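Local coordinates for protein aminopeptidase C (PDB 4K7C) that probably removes residues from the N-terminal end of peptides, acting as a cysteine aminopeptidase of the papain-like C1 peptidase family, at residues Ile263-Thr268 with Leu296-Phe301; Thr300-Ala305 with Trp403-Val408; Gly376-Trp381 with Ala399-Phe404. All blocks are in the same frame, centred on the assembly; numbering follows the deposited sequence. Where two conformers were deposited one is given.

Contact 1. Residues Ile263-Thr268 with Leu296-Phe301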
loop_
_atom_site.group_PDB
_atom_site.type_symbol
_atom_site.label_atom_id
_atom_site.label_comp_id
_atom_site.label_asym_id
_atom_site.label_seq_id
_atom_site.Cartn_x
_atom_site.Cartn_y
_atom_site.Cartn_z
ATOM N N ILE A 263 -34.570 -29.576 -3.893
ATOM C CA ILE A 263 -35.197 -29.580 -5.226
ATOM C C ILE A 263 -34.143 -29.235 -6.243
ATOM O O ILE A 263 -33.368 -28.275 -6.008
ATOM C CB ILE A 263 -36.362 -28.609 -5.195
ATOM C CG1 ILE A 263 -37.418 -29.208 -4.193
ATOM C CG2 ILE A 263 -36.998 -28.490 -6.553
ATOM C CD1 ILE A 263 -38.526 -28.302 -3.910
ATOM N N ILE A 264 -34.094 -30.013 -7.333
ATOM C CA ILE A 264 -33.135 -29.707 -8.431
ATOM C C ILE A 264 -33.887 -29.432 -9.695
ATOM O O ILE A 264 -35.080 -29.756 -9.792
ATOM C CB ILE A 264 -32.072 -30.800 -8.628
ATOM C CG1 ILE A 264 -32.653 -32.161 -9.049
ATOM C CG2 ILE A 264 -31.234 -30.895 -7.395
ATOM C CD1 ILE A 264 -31.662 -33.260 -9.391
ATOM N N ASN A 265 -33.191 -28.813 -10.674
ATOM C CA ASN A 265 -33.701 -28.658 -12.021
ATOM C C ASN A 265 -32.566 -29.077 -12.928
ATOM O O ASN A 265 -31.658 -28.269 -13.214
ATOM C CB ASN A 265 -34.103 -27.233 -12.318
ATOM C CG ASN A 265 -34.522 -27.055 -13.725
ATOM O OD1 ASN A 265 -33.943 -26.283 -14.484
ATOM N ND2 ASN A 265 -35.597 -27.785 -14.110
ATOM N N ALA A 266 -32.578 -30.341 -13.325
ATOM C CA ALA A 266 -31.581 -30.905 -14.162
ATOM C C ALA A 266 -32.336 -31.528 -15.387
ATOM O O ALA A 266 -32.873 -32.652 -15.298
ATOM C CB ALA A 266 -30.816 -31.887 -13.386
ATOM N N PRO A 267 -32.484 -30.759 -16.466
ATOM C CA PRO A 267 -33.426 -31.104 -17.513
ATOM C C PRO A 267 -32.841 -32.092 -18.545
ATOM O O PRO A 267 -32.927 -31.885 -19.750
ATOM C CB PRO A 267 -33.742 -29.772 -18.141
ATOM C CG PRO A 267 -32.447 -28.980 -17.979
ATOM C CD PRO A 267 -32.012 -29.348 -16.585
ATOM N N THR A 268 -32.272 -33.145 -18.062
ATOM C CA THR A 268 -31.579 -34.097 -18.913
ATOM C C THR A 268 -32.418 -35.349 -19.047
ATOM O O THR A 268 -33.351 -35.600 -18.261
ATOM C CB THR A 268 -30.167 -34.380 -18.402
ATOM O OG1 THR A 268 -30.193 -34.787 -17.041
ATOM C CG2 THR A 268 -29.261 -33.119 -18.593
ATOM N N LEU A 296 -37.582 -31.142 -10.569
ATOM C CA LEU A 296 -38.767 -30.477 -11.069
ATOM C C LEU A 296 -38.405 -29.522 -12.200
ATOM O O LEU A 296 -37.265 -29.004 -12.256
ATOM C CB LEU A 296 -39.407 -29.666 -9.963
ATOM C CG LEU A 296 -39.865 -30.474 -8.740
ATOM C CD1 LEU A 296 -40.396 -29.508 -7.722
ATOM C CD2 LEU A 296 -40.968 -31.489 -9.145
ATOM N N ASP A 297 -39.393 -29.259 -13.050
ATOM C CA ASP A 297 -39.273 -28.271 -14.119
ATOM C C ASP A 297 -39.014 -26.878 -13.532
ATOM O O ASP A 297 -39.388 -26.578 -12.401
ATOM C CB ASP A 297 -40.546 -28.234 -14.959
ATOM C CG ASP A 297 -41.684 -27.630 -14.228
ATOM O OD1 ASP A 297 -42.240 -28.320 -13.358
ATOM O OD2 ASP A 297 -42.027 -26.471 -14.512
ATOM N N ILE A 298 -38.421 -26.023 -14.332
ATOM C CA ILE A 298 -37.928 -24.714 -13.866
ATOM C C ILE A 298 -39.048 -23.810 -13.477
ATOM O O ILE A 298 -38.900 -23.128 -12.511
ATOM C CB ILE A 298 -36.965 -24.024 -14.912
ATOM C CG1 ILE A 298 -36.192 -22.819 -14.320
ATOM C CG2 ILE A 298 -37.754 -23.583 -16.134
ATOM C CD1 ILE A 298 -35.369 -23.213 -13.093
ATOM N N ASP A 299 -40.207 -23.836 -14.121
ATOM C CA ASP A 299 -41.307 -22.961 -13.644
ATOM C C ASP A 299 -41.805 -23.285 -12.211
ATOM O O ASP A 299 -42.055 -22.389 -11.388
ATOM C CB ASP A 299 -42.502 -23.035 -14.642
ATOM C CG ASP A 299 -42.175 -22.338 -15.982
ATOM O OD1 ASP A 299 -41.355 -21.409 -16.011
ATOM O OD2 ASP A 299 -42.741 -22.740 -16.983
ATOM N N THR A 300 -41.986 -24.581 -11.963
ATOM C CA THR A 300 -42.464 -25.115 -10.653
ATOM C C THR A 300 -41.390 -24.829 -9.573
ATOM O O THR A 300 -41.677 -24.302 -8.498
ATOM C CB THR A 300 -42.678 -26.637 -10.732
ATOM O OG1 THR A 300 -43.589 -27.015 -11.818
ATOM C CG2 THR A 300 -43.192 -27.192 -9.421
ATOM N N PHE A 301 -40.141 -25.047 -9.964
ATOM C CA PHE A 301 -38.967 -24.793 -9.087
ATOM C C PHE A 301 -39.014 -23.339 -8.665
ATOM O O PHE A 301 -38.920 -23.008 -7.453
ATOM C CB PHE A 301 -37.721 -25.149 -9.985
ATOM C CG PHE A 301 -36.389 -25.027 -9.363
ATOM C CD1 PHE A 301 -35.630 -26.178 -9.112
ATOM C CD2 PHE A 301 -35.775 -23.785 -9.255
ATOM C CE1 PHE A 301 -34.341 -26.110 -8.650
ATOM C CE2 PHE A 301 -34.495 -23.700 -8.743
ATOM C CZ PHE A 301 -33.736 -24.837 -8.475
HETATM O O HOH W 1 -37.272 -27.289 -16.663
#

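Contact 2. Residues Thr300-Ala305 with Trp403-Val408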
loop_
_atom_site.group_PDB
_atom_site.type_symbol
_atom_site.label_atom_id
_atom_site.label_comp_id
_atom_site.label_asym_id
_atom_site.label_seq_id
_atom_site.Cartn_x
_atom_site.Cartn_y
_atom_site.Cartn_z
ATOM N N THR A 300 -41.986 -24.581 -11.963
ATOM C CA THR A 300 -42.464 -25.115 -10.653
ATOM C C THR A 300 -41.390 -24.829 -9.573
ATOM O O THR A 300 -41.677 -24.302 -8.498
ATOM C CB THR A 300 -42.678 -26.637 -10.732
ATOM O OG1 THR A 300 -43.589 -27.015 -11.818
ATOM C CG2 THR A 300 -43.192 -27.192 -9.421
ATOM N N PHE A 301 -40.141 -25.047 -9.964
ATOM C CA PHE A 301 -38.967 -24.793 -9.087
ATOM C C PHE A 301 -39.014 -23.339 -8.665
ATOM O O PHE A 301 -38.920 -23.008 -7.453
ATOM C CB PHE A 301 -37.721 -25.149 -9.985
ATOM C CG PHE A 301 -36.389 -25.027 -9.363
ATOM C CD1 PHE A 301 -35.630 -26.178 -9.112
ATOM C CD2 PHE A 301 -35.775 -23.785 -9.255
ATOM C CE1 PHE A 301 -34.341 -26.110 -8.650
ATOM C CE2 PHE A 301 -34.495 -23.700 -8.743
ATOM C CZ PHE A 301 -33.736 -24.837 -8.475
ATOM N N LYS A 302 -39.078 -22.440 -9.660
ATOM C CA LYS A 302 -39.083 -21.008 -9.348
ATOM C C LYS A 302 -40.317 -20.564 -8.549
ATOM O O LYS A 302 -40.247 -19.707 -7.648
ATOM C CB LYS A 302 -38.979 -20.184 -10.642
ATOM C CG LYS A 302 -37.593 -20.100 -11.187
ATOM C CD LYS A 302 -37.524 -19.775 -12.691
ATOM C CE LYS A 302 -37.991 -18.390 -12.979
ATOM N NZ LYS A 302 -38.089 -18.045 -14.409
ATOM N N ASP A 303 -41.498 -21.081 -8.920
ATOM C CA ASP A 303 -42.726 -20.728 -8.149
ATOM C C ASP A 303 -42.669 -21.103 -6.690
ATOM O O ASP A 303 -43.100 -20.344 -5.871
ATOM C CB ASP A 303 -43.941 -21.390 -8.761
ATOM C CG ASP A 303 -44.362 -20.721 -10.080
ATOM O OD1 ASP A 303 -43.959 -19.561 -10.359
ATOM O OD2 ASP A 303 -45.157 -21.372 -10.795
ATOM N N LEU A 304 -42.039 -22.250 -6.370
ATOM C CA LEU A 304 -41.767 -22.615 -4.968
ATOM C C LEU A 304 -40.855 -21.686 -4.248
ATOM O O LEU A 304 -41.120 -21.288 -3.124
ATOM C CB LEU A 304 -41.171 -24.025 -4.873
ATOM C CG LEU A 304 -42.068 -25.169 -5.393
ATOM C CD1 LEU A 304 -41.334 -26.420 -5.529
ATOM C CD2 LEU A 304 -43.287 -25.400 -4.504
ATOM N N ALA A 305 -39.760 -21.263 -4.921
ATOM C CA ALA A 305 -38.901 -20.267 -4.319
ATOM C C ALA A 305 -39.596 -18.976 -4.003
ATOM O O ALA A 305 -39.393 -18.420 -2.922
ATOM C CB ALA A 305 -37.642 -20.013 -5.179
ATOM N N TRP A 403 -30.612 -15.547 -15.951
ATOM C CA TRP A 403 -29.505 -16.217 -15.338
ATOM C C TRP A 403 -29.971 -17.358 -14.449
ATOM O O TRP A 403 -29.390 -18.411 -14.485
ATOM C CB TRP A 403 -28.610 -15.243 -14.528
ATOM C CG TRP A 403 -27.239 -15.790 -14.147
ATOM C CD1 TRP A 403 -26.060 -15.590 -14.817
ATOM C CD2 TRP A 403 -26.904 -16.603 -13.006
ATOM N NE1 TRP A 403 -25.016 -16.188 -14.150
ATOM C CE2 TRP A 403 -25.512 -16.813 -13.036
ATOM C CE3 TRP A 403 -27.656 -17.174 -11.987
ATOM C CZ2 TRP A 403 -24.842 -17.589 -12.102
ATOM C CZ3 TRP A 403 -26.969 -17.913 -11.014
ATOM C CH2 TRP A 403 -25.588 -18.124 -11.094
ATOM N N PHE A 404 -30.961 -17.100 -13.632
ATOM C CA PHE A 404 -31.521 -18.136 -12.691
ATOM C C PHE A 404 -31.960 -19.358 -13.544
ATOM O O PHE A 404 -31.610 -20.490 -13.249
ATOM C CB PHE A 404 -32.749 -17.487 -12.023
ATOM C CG PHE A 404 -33.329 -18.285 -10.916
ATOM C CD1 PHE A 404 -33.231 -17.798 -9.637
ATOM C CD2 PHE A 404 -33.904 -19.559 -11.119
ATOM C CE1 PHE A 404 -33.747 -18.513 -8.562
ATOM C CE2 PHE A 404 -34.437 -20.281 -10.017
ATOM C CZ PHE A 404 -34.349 -19.713 -8.754
ATOM N N ASP A 405 -32.666 -19.112 -14.632
ATOM C CA ASP A 405 -33.116 -20.207 -15.520
ATOM C C ASP A 405 -32.013 -21.114 -15.954
ATOM O O ASP A 405 -32.148 -22.322 -16.048
ATOM C CB ASP A 405 -33.885 -19.668 -16.756
ATOM C CG ASP A 405 -35.235 -19.083 -16.421
ATOM O OD1 ASP A 405 -35.691 -19.175 -15.260
ATOM O OD2 ASP A 405 -35.851 -18.473 -17.327
ATOM N N GLN A 406 -30.896 -20.515 -16.329
ATOM C CA GLN A 406 -29.833 -21.267 -16.885
ATOM C C GLN A 406 -28.924 -21.895 -15.853
ATOM O O GLN A 406 -28.464 -23.016 -16.030
ATOM C CB GLN A 406 -28.937 -20.369 -17.784
ATOM C CG GLN A 406 -29.470 -19.780 -19.086
ATOM C CD GLN A 406 -30.163 -20.806 -19.940
ATOM O OE1 GLN A 406 -29.684 -21.917 -20.194
ATOM N NE2 GLN A 406 -31.308 -20.440 -20.363
ATOM N N PHE A 407 -28.608 -21.166 -14.764
ATOM C CA PHE A 407 -27.470 -21.500 -13.960
ATOM C C PHE A 407 -27.762 -21.872 -12.497
ATOM O O PHE A 407 -26.848 -22.277 -11.774
ATOM C CB PHE A 407 -26.352 -20.406 -14.009
ATOM C CG PHE A 407 -25.852 -20.177 -15.397
ATOM C CD1 PHE A 407 -25.328 -21.237 -16.138
ATOM C CD2 PHE A 407 -26.063 -18.993 -16.041
ATOM C CE1 PHE A 407 -24.891 -21.036 -17.460
ATOM C CE2 PHE A 407 -25.644 -18.796 -17.362
ATOM C CZ PHE A 407 -25.058 -19.832 -18.063
ATOM N N VAL A 408 -29.009 -21.753 -12.104
ATOM C CA VAL A 408 -29.419 -22.308 -10.801
ATOM C C VAL A 408 -29.906 -23.754 -10.974
ATOM O O VAL A 408 -30.806 -24.014 -11.830
ATOM C CB VAL A 408 -30.517 -21.496 -10.185
ATOM C CG1 VAL A 408 -31.117 -22.151 -8.858
ATOM C CG2 VAL A 408 -30.045 -20.088 -9.904
HETATM O O HOH W 2 -38.407 -18.816 -17.574
#

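Contact 3. Residues Gly376-Trp381 with Ala399-Phe404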
loop_
_atom_site.group_PDB
_atom_site.type_symbol
_atom_site.label_atom_id
_atom_site.label_comp_id
_atom_site.label_asym_id
_atom_site.label_seq_id
_atom_site.Cartn_x
_atom_site.Cartn_y
_atom_site.Cartn_z
ATOM N N GLY A 376 -46.271 -9.623 -12.090
ATOM C CA GLY A 376 -46.403 -10.977 -11.514
ATOM C C GLY A 376 -45.303 -11.943 -11.903
ATOM O O GLY A 376 -45.397 -13.102 -11.572
ATOM N N LYS A 377 -44.276 -11.505 -12.642
ATOM C CA LYS A 377 -43.166 -12.414 -13.044
ATOM C C LYS A 377 -41.826 -11.922 -12.434
ATOM O O LYS A 377 -41.606 -10.741 -12.292
ATOM C CB LYS A 377 -43.028 -12.433 -14.550
ATOM C CG LYS A 377 -44.300 -12.984 -15.243
ATOM C CD LYS A 377 -43.947 -13.820 -16.482
ATOM C CE LYS A 377 -45.198 -14.400 -17.116
ATOM N NZ LYS A 377 -46.032 -15.119 -16.096
ATOM N N PRO A 378 -40.931 -12.864 -12.107
ATOM C CA PRO A 378 -39.663 -12.447 -11.499
ATOM C C PRO A 378 -38.727 -11.819 -12.522
ATOM O O PRO A 378 -38.588 -12.358 -13.630
ATOM C CB PRO A 378 -39.106 -13.761 -11.000
ATOM C CG PRO A 378 -39.731 -14.804 -11.866
ATOM C CD PRO A 378 -41.137 -14.291 -11.980
ATOM N N THR A 379 -38.124 -10.671 -12.217
ATOM C CA THR A 379 -37.104 -10.116 -13.167
ATOM C C THR A 379 -35.658 -10.313 -12.686
ATOM O O THR A 379 -34.712 -10.325 -13.501
ATOM C CB THR A 379 -37.423 -8.622 -13.404
ATOM O OG1 THR A 379 -37.397 -7.940 -12.159
ATOM C CG2 THR A 379 -38.791 -8.467 -14.044
ATOM N N LYS A 380 -35.524 -10.340 -11.360
ATOM C CA LYS A 380 -34.255 -10.395 -10.687
ATOM C C LYS A 380 -34.459 -10.839 -9.233
ATOM O O LYS A 380 -35.537 -10.718 -8.707
ATOM C CB LYS A 380 -33.462 -9.077 -10.742
ATOM C CG LYS A 380 -34.195 -7.855 -10.322
ATOM C CD LYS A 380 -33.549 -6.561 -10.803
ATOM C CE LYS A 380 -34.300 -5.321 -10.328
ATOM N NZ LYS A 380 -33.577 -4.181 -10.946
ATOM N N TRP A 381 -33.387 -11.443 -8.692
ATOM C CA TRP A 381 -33.389 -12.128 -7.415
ATOM C C TRP A 381 -32.251 -11.539 -6.605
ATOM O O TRP A 381 -31.130 -11.255 -7.126
ATOM C CB TRP A 381 -33.096 -13.601 -7.607
ATOM C CG TRP A 381 -34.092 -14.303 -8.511
ATOM C CD1 TRP A 381 -34.082 -14.305 -9.864
ATOM C CD2 TRP A 381 -35.133 -15.201 -8.104
ATOM N NE1 TRP A 381 -35.172 -15.040 -10.357
ATOM C CE2 TRP A 381 -35.821 -15.596 -9.280
ATOM C CE3 TRP A 381 -35.652 -15.600 -6.826
ATOM C CZ2 TRP A 381 -36.936 -16.427 -9.247
ATOM C CZ3 TRP A 381 -36.714 -16.471 -6.799
ATOM C CH2 TRP A 381 -37.368 -16.855 -7.994
ATOM N N ALA A 399 -29.235 -11.533 -9.325
ATOM C CA ALA A 399 -29.234 -12.512 -10.406
ATOM C C ALA A 399 -30.450 -12.227 -11.257
ATOM O O ALA A 399 -31.570 -12.046 -10.697
ATOM C CB ALA A 399 -29.343 -13.924 -9.905
ATOM N N SER A 400 -30.249 -12.110 -12.576
ATOM C CA SER A 400 -31.363 -11.887 -13.454
ATOM C C SER A 400 -32.195 -13.195 -13.524
ATOM O O SER A 400 -31.694 -14.300 -13.286
ATOM C CB SER A 400 -30.937 -11.454 -14.902
ATOM O OG SER A 400 -30.330 -12.519 -15.589
ATOM N N ASP A 401 -33.473 -13.046 -13.891
ATOM C CA ASP A 401 -34.317 -14.218 -14.039
ATOM C C ASP A 401 -33.777 -15.120 -15.172
ATOM O O ASP A 401 -33.775 -16.353 -15.065
ATOM C CB ASP A 401 -35.766 -13.806 -14.279
ATOM C CG ASP A 401 -36.688 -14.962 -13.988
ATOM O OD1 ASP A 401 -36.537 -15.470 -12.888
ATOM O OD2 ASP A 401 -37.445 -15.412 -14.895
ATOM N N ALA A 402 -33.237 -14.535 -16.266
ATOM C CA ALA A 402 -32.612 -15.398 -17.282
ATOM C C ALA A 402 -31.441 -16.197 -16.782
ATOM O O ALA A 402 -31.226 -17.361 -17.195
ATOM C CB ALA A 402 -32.246 -14.565 -18.523
ATOM N N TRP A 403 -30.612 -15.547 -15.951
ATOM C CA TRP A 403 -29.505 -16.217 -15.338
ATOM C C TRP A 403 -29.971 -17.358 -14.449
ATOM O O TRP A 403 -29.390 -18.411 -14.485
ATOM C CB TRP A 403 -28.610 -15.243 -14.528
ATOM C CG TRP A 403 -27.239 -15.790 -14.147
ATOM C CD1 TRP A 403 -26.060 -15.590 -14.817
ATOM C CD2 TRP A 403 -26.904 -16.603 -13.006
ATOM N NE1 TRP A 403 -25.016 -16.188 -14.150
ATOM C CE2 TRP A 403 -25.512 -16.813 -13.036
ATOM C CE3 TRP A 403 -27.656 -17.174 -11.987
ATOM C CZ2 TRP A 403 -24.842 -17.589 -12.102
ATOM C CZ3 TRP A 403 -26.969 -17.913 -11.014
ATOM C CH2 TRP A 403 -25.588 -18.124 -11.094
ATOM N N PHE A 404 -30.961 -17.100 -13.632
ATOM C CA PHE A 404 -31.521 -18.136 -12.691
ATOM C C PHE A 404 -31.960 -19.358 -13.544
ATOM O O PHE A 404 -31.610 -20.490 -13.249
ATOM C CB PHE A 404 -32.749 -17.487 -12.023
ATOM C CG PHE A 404 -33.329 -18.285 -10.916
ATOM C CD1 PHE A 404 -33.231 -17.798 -9.637
ATOM C CD2 PHE A 404 -33.904 -19.559 -11.119
ATOM C CE1 PHE A 404 -33.747 -18.513 -8.562
ATOM C CE2 PHE A 404 -34.437 -20.281 -10.017
ATOM C CZ PHE A 404 -34.349 -19.713 -8.754
#

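Contact 1. Residues Ile263-Thr268 with Leu296-Phe301
The Phe301 ring meets residues 263-268 with its edge: Phe301 CE1 lies 3.5 Å from Ile264 C near the ring plane, and Ile264 CA is also in plane there. Asn265 N and Ile263 O approach obliquely. With CG anti to its backbone N, Phe301 also brings CD1 within 3.7 Å of Ile263 CG2. That methyl, itself anti to the backbone N, touches Leu296 CD1 as well, the two chains crossing obliquely. The second flat group is the Asn265 amide, whose CG is anti to the backbone N (chi1 175°). Asn265 ND2 donates to Leu296 O over 2.8 Å; the acceptor lies close to the amide plane, and the donor sits on a lone pair in the carbonyl plane. Asn265 ND2 also bonds to a water 3.1 Å away, which accepts from Ile298 N too and so bridges the side chain to the helix start. Asn265 OD1 accepts from Lys351 NZ. On the backbone, Leu296 N reaches Ile264 O at 3.0 Å with a nearly straight N-H...O angle of 169°, almost along the C=O axis. An alanine at Asn265 would lose both ND2 bonds and the Lys351 partner, and would probably loosen the strand end from the helix start. Asp297 is the N-cap: its OD2 accepts from Thr300 N, met from above the carboxylate plane, while OD1 takes Thr300 OG1 on its syn lone pair. A carboxylate and a water thus serve the first helix amides, whose partial positive charge probably stabilises Asp297.

Contact 2. Residues Thr300-Ala305 with Trp403-Val408
The axes of the helical segments 300-305 and 403-407 pass 11.6 Å apart with 123° between their N-to-C directions, and the nearest CA pair, Lys302 and Asp405, is still 8.6 Å apart, so long side chains span the gap. Phe404, with CG anti to its backbone N, sends its ring tip between Phe301 and Lys302. Phe404 CE2 stands 3.6 Å from Phe301 CE2, at the edge of the Phe301 ring and near its plane. Val408 CG1 comes to the same edge, 3.7 Å from Phe301 CE2, while Val408 CG2 lies over one face of Phe404, offset toward the rim. Lys302 runs past Phe404 in the opposite direction, Lys302 CG packing tightly at 3.4 Å from Phe404 CE2. A bend at chi3 (68°) in an otherwise extended chain then carries the ammonium to Asp405, where Lys302 NZ forms a salt bridge with Asp405 OD1 at 2.8 Å, on the syn lone pair. A water donates to Asp405 OD2 and weakly bonds Lys302 NZ. Asp401 is a second carboxylate partner of NZ, so the shared lysine charge would probably keep both acids ionised. Lys351 NZ donates to Asp405 O and Val408 O, at the end of helix 401-407, and Val408, starting strand 408-414, packs on Phe317 of strand 315-319. Phe301 and Leu304 rest on strands 260-264 and 408-414, which sets helix 298-310 against these strands.

Contact 3. Residues Gly376-Trp381 with Ala399-Phe404
Trp381 CG is anti to its carbonyl carbon (chi1 -59°) and Asp401 CG anti to its backbone N (chi1 -162°), torsions that swing the indole and the carboxylate into nearly one plane. Trp381 NE1 donates to Asp401 OD1 at 2.9 Å, on the anti lone pair and within the ring plane. The other oxygen, OD2, forms a salt bridge with Lys302, so the carboxylate is held at both atoms. Pro378 CG packs beside Asp401 OD1 at 3.4 Å. Over one face of the indole lies Phe404: Phe404 CD1 is 3.4 Å from Trp381 CE2, and the phenyl and six-membered ring make an offset stack, centroids 4.3 Å apart and planes at 28°. The backbone sets this register. Trp381 and Ala399 form an antiparallel hydrogen-bonded pair, with Trp381 N to Ala399 O at 2.8 Å and Ala399 N to Trp381 O at 2.9 Å; Lys380 and Ser400 form the next, non-hydrogen-bonded pair. One step on, Asp401 N reaches Thr379 O at 3.0 Å from well above the carbonyl plane, off any lone pair, as the chain turns from strand into helix. Ser400 is the N-cap, its OG accepting from Trp403 N and also bonded to Asp333. The arrangement is an antiparallel hairpin, strands 377-384 and 396-400, running straight into a capped helix. It belongs to the β-rich part of a papain-like fold, consistent with the C1-like family.

Overall arrangement
The three contacts form a continuous row on one side of the chain's centre: centres of contacts 1 and 2 lie about 7 Å apart, those of 2 and 3 about 8 Å, and those of 1 and 3 about 15 Å. Helix 298-310 serves contacts 1 and 2, which share Thr300 and Phe301; helix 401-407 serves contacts 2 and 3, which share Trp403 and Phe404. Along the chain, contact 1 closes before contact 3 opens, whereas contact 2 begins where contact 1 ends and finishes on the same stretch as contact 3. A salt bridge ties contacts 2 and 3, and Phe301 of contact 1 packs on Phe404 of contact 3. Contact 2 therefore links the strand 260-264 end to the 377-400 hairpin within the papain-like fold.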